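Local atomic coordinates of nucleoporin 53 (Pichia guilliermondii, PDB entry 3P3D), a protein that is probably a structural constituent of the nuclear pore complex, here represented by its RNA-recognition-motif (RRM) domain. Residues A9-G14 / G92-T97. Residues are numbered along the deposited sequence; the frame is centred on the assembly and turned at random.
Sequences AILVFG and GVIPYT
Phe13 lays its ring across the backbone of Gly92, where strands 9-13 and 92-95 run antiparallel. From CB, the first torsion (chi1 64°) sets CG of Phe13 between the backbone N and the carbonyl carbon. Phe13 CG and CD2 then lie closest to Gly92 O, with CD2 3.6 Å from that oxygen; Phe13 CE2 comes 3.5 Å from Gly92 C, while CD1, CE1 and CZ of Phe13 all lie nearest to Gly92 CA. Gly92 CA sits 3.6 Å from the centroid of the Phe13 ring in a CH-pi contact, and any CB on Gly92 would run into Phe13 CZ. An alanine in place of Phe13 would probably leave Gly92 without its aromatic cover and deprive Ile94 CG1 of the Phe13 CE2 it touches. Phe13 N donates a hydrogen bond to Gly92 O, and Gly92 N one to Phe13 O, the latter nearly straight at 169°. Leu11 and Ile94 repeat this two-way pairing, and on the same face as Phe13 Leu11 CB packs 4.0 Å from Ile94 CG1. On the opposite face, Ile10 CD1 meets Val93 CG1 at 3.6 Å. Strand 9-13 is the middle strand of the RRM sheet, between 64-68 and 89-95; Ile10 and Val93 both rest on Phe27 of helix 20-27, and helix 72-79 covers them through Ala78 and Leu79.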
loop_
_atom_site.group_PDB
_atom_site.type_symbol
_atom_site.label_atom_id
_atom_site.label_comp_id
_atom_site.label_asym_id
_atom_site.label_seq_id
_atom_site.Cartn_x
_atom_site.Cartn_y
_atom_site.Cartn_z
ATOM N N ALA A 9 -8.320 1.106 4.089
ATOM C CA ALA A 9 -7.101 0.439 3.650
ATOM C C ALA A 9 -7.179 0.183 2.167
ATOM O O ALA A 9 -8.261 0.119 1.586
ATOM C CB ALA A 9 -6.890 -0.877 4.388
ATOM N N ILE A 10 -6.004 0.024 1.570
ATOM C CA ILE A 10 -5.896 -0.278 0.164
ATOM C C ILE A 10 -4.957 -1.442 0.056
ATOM O O ILE A 10 -4.140 -1.677 0.973
ATOM C CB ILE A 10 -5.361 0.961 -0.657
ATOM C CG1 ILE A 10 -3.940 1.351 -0.252
ATOM C CG2 ILE A 10 -6.296 2.160 -0.504
ATOM C CD1 ILE A 10 -3.371 2.549 -0.990
ATOM N N LEU A 11 -5.065 -2.159 -1.057
ATOM C CA LEU A 11 -4.007 -3.062 -1.503
ATOM C C LEU A 11 -3.174 -2.460 -2.652
ATOM O O LEU A 11 -3.734 -2.114 -3.678
ATOM C CB LEU A 11 -4.636 -4.356 -1.941
ATOM C CG LEU A 11 -5.304 -5.120 -0.787
ATOM C CD1 LEU A 11 -6.204 -6.204 -1.326
ATOM C CD2 LEU A 11 -4.256 -5.692 0.143
ATOM N N VAL A 12 -1.858 -2.305 -2.476
ATOM C CA VAL A 12 -0.978 -1.899 -3.584
ATOM C C VAL A 12 -0.227 -3.116 -4.086
ATOM O O VAL A 12 0.223 -3.934 -3.301
ATOM C CB VAL A 12 0.013 -0.731 -3.235
ATOM C CG1 VAL A 12 -0.717 0.453 -2.629
ATOM C CG2 VAL A 12 1.078 -1.181 -2.296
ATOM N N PHE A 13 -0.089 -3.242 -5.399
ATOM C CA PHE A 13 0.455 -4.475 -5.973
ATOM C C PHE A 13 1.119 -4.297 -7.332
ATOM O O PHE A 13 0.910 -3.301 -8.009
ATOM C CB PHE A 13 -0.671 -5.530 -6.086
ATOM C CG PHE A 13 -1.799 -5.153 -7.040
ATOM C CD1 PHE A 13 -1.735 -5.491 -8.374
ATOM C CD2 PHE A 13 -2.921 -4.483 -6.594
ATOM C CE1 PHE A 13 -2.743 -5.156 -9.243
ATOM C CE2 PHE A 13 -3.963 -4.147 -7.480
ATOM C CZ PHE A 13 -3.870 -4.480 -8.791
ATOM N N GLY A 14 1.894 -5.309 -7.720
ATOM C CA GLY A 14 2.476 -5.430 -9.057
ATOM C C GLY A 14 3.941 -5.025 -9.170
ATOM O O GLY A 14 4.480 -4.949 -10.268
ATOM N N GLY A 92 -0.666 -1.229 -9.155
ATOM C CA GLY A 92 -2.106 -1.396 -8.929
ATOM C C GLY A 92 -2.523 -0.923 -7.552
ATOM O O GLY A 92 -1.799 -1.100 -6.571
ATOM N N VAL A 93 -3.685 -0.294 -7.476
ATOM C CA VAL A 93 -4.238 0.113 -6.196
ATOM C C VAL A 93 -5.708 -0.183 -6.234
ATOM O O VAL A 93 -6.400 0.234 -7.164
ATOM C CB VAL A 93 -4.015 1.610 -5.869
ATOM C CG1 VAL A 93 -4.422 1.916 -4.419
ATOM C CG2 VAL A 93 -2.576 2.002 -6.075
ATOM N N ILE A 94 -6.178 -0.932 -5.233
ATOM C CA ILE A 94 -7.614 -1.223 -5.085
ATOM C C ILE A 94 -7.979 -1.119 -3.626
ATOM O O ILE A 94 -7.098 -1.241 -2.775
ATOM C CB ILE A 94 -8.018 -2.649 -5.606
ATOM C CG1 ILE A 94 -7.175 -3.760 -4.972
ATOM C CG2 ILE A 94 -7.892 -2.739 -7.102
ATOM C CD1 ILE A 94 -7.782 -5.151 -5.167
ATOM N N PRO A 95 -9.276 -0.909 -3.327
ATOM C CA PRO A 95 -9.708 -0.975 -1.949
ATOM C C PRO A 95 -9.400 -2.352 -1.362
ATOM O O PRO A 95 -9.602 -3.371 -2.034
ATOM C CB PRO A 95 -11.213 -0.780 -2.059
ATOM C CG PRO A 95 -11.442 -0.212 -3.415
ATOM C CD PRO A 95 -10.435 -0.856 -4.235
ATOM N N TYR A 96 -8.902 -2.380 -0.134
ATOM C CA TYR A 96 -8.743 -3.627 0.594
ATOM C C TYR A 96 -10.083 -4.349 0.803
ATOM O O TYR A 96 -11.102 -3.706 1.058
ATOM C CB TYR A 96 -8.118 -3.342 1.958
ATOM C CG TYR A 96 -8.338 -4.438 2.984
ATOM C CD1 TYR A 96 -7.519 -5.555 3.011
ATOM C CD2 TYR A 96 -9.371 -4.346 3.937
ATOM C CE1 TYR A 96 -7.705 -6.555 3.940
ATOM C CE2 TYR A 96 -9.571 -5.358 4.880
ATOM C CZ TYR A 96 -8.724 -6.455 4.876
ATOM O OH TYR A 96 -8.875 -7.471 5.794
ATOM N N THR A 97 -10.072 -5.670 0.670
ATOM C CA THR A 97 -11.182 -6.528 1.126
ATOM C C THR A 97 -10.587 -7.774 1.759
ATOM O O THR A 97 -9.540 -8.252 1.303
ATOM C CB THR A 97 -12.113 -7.007 -0.015
ATOM O OG1 THR A 97 -11.395 -7.905 -0.883
ATOM C CG2 THR A 97 -12.696 -5.849 -0.804
#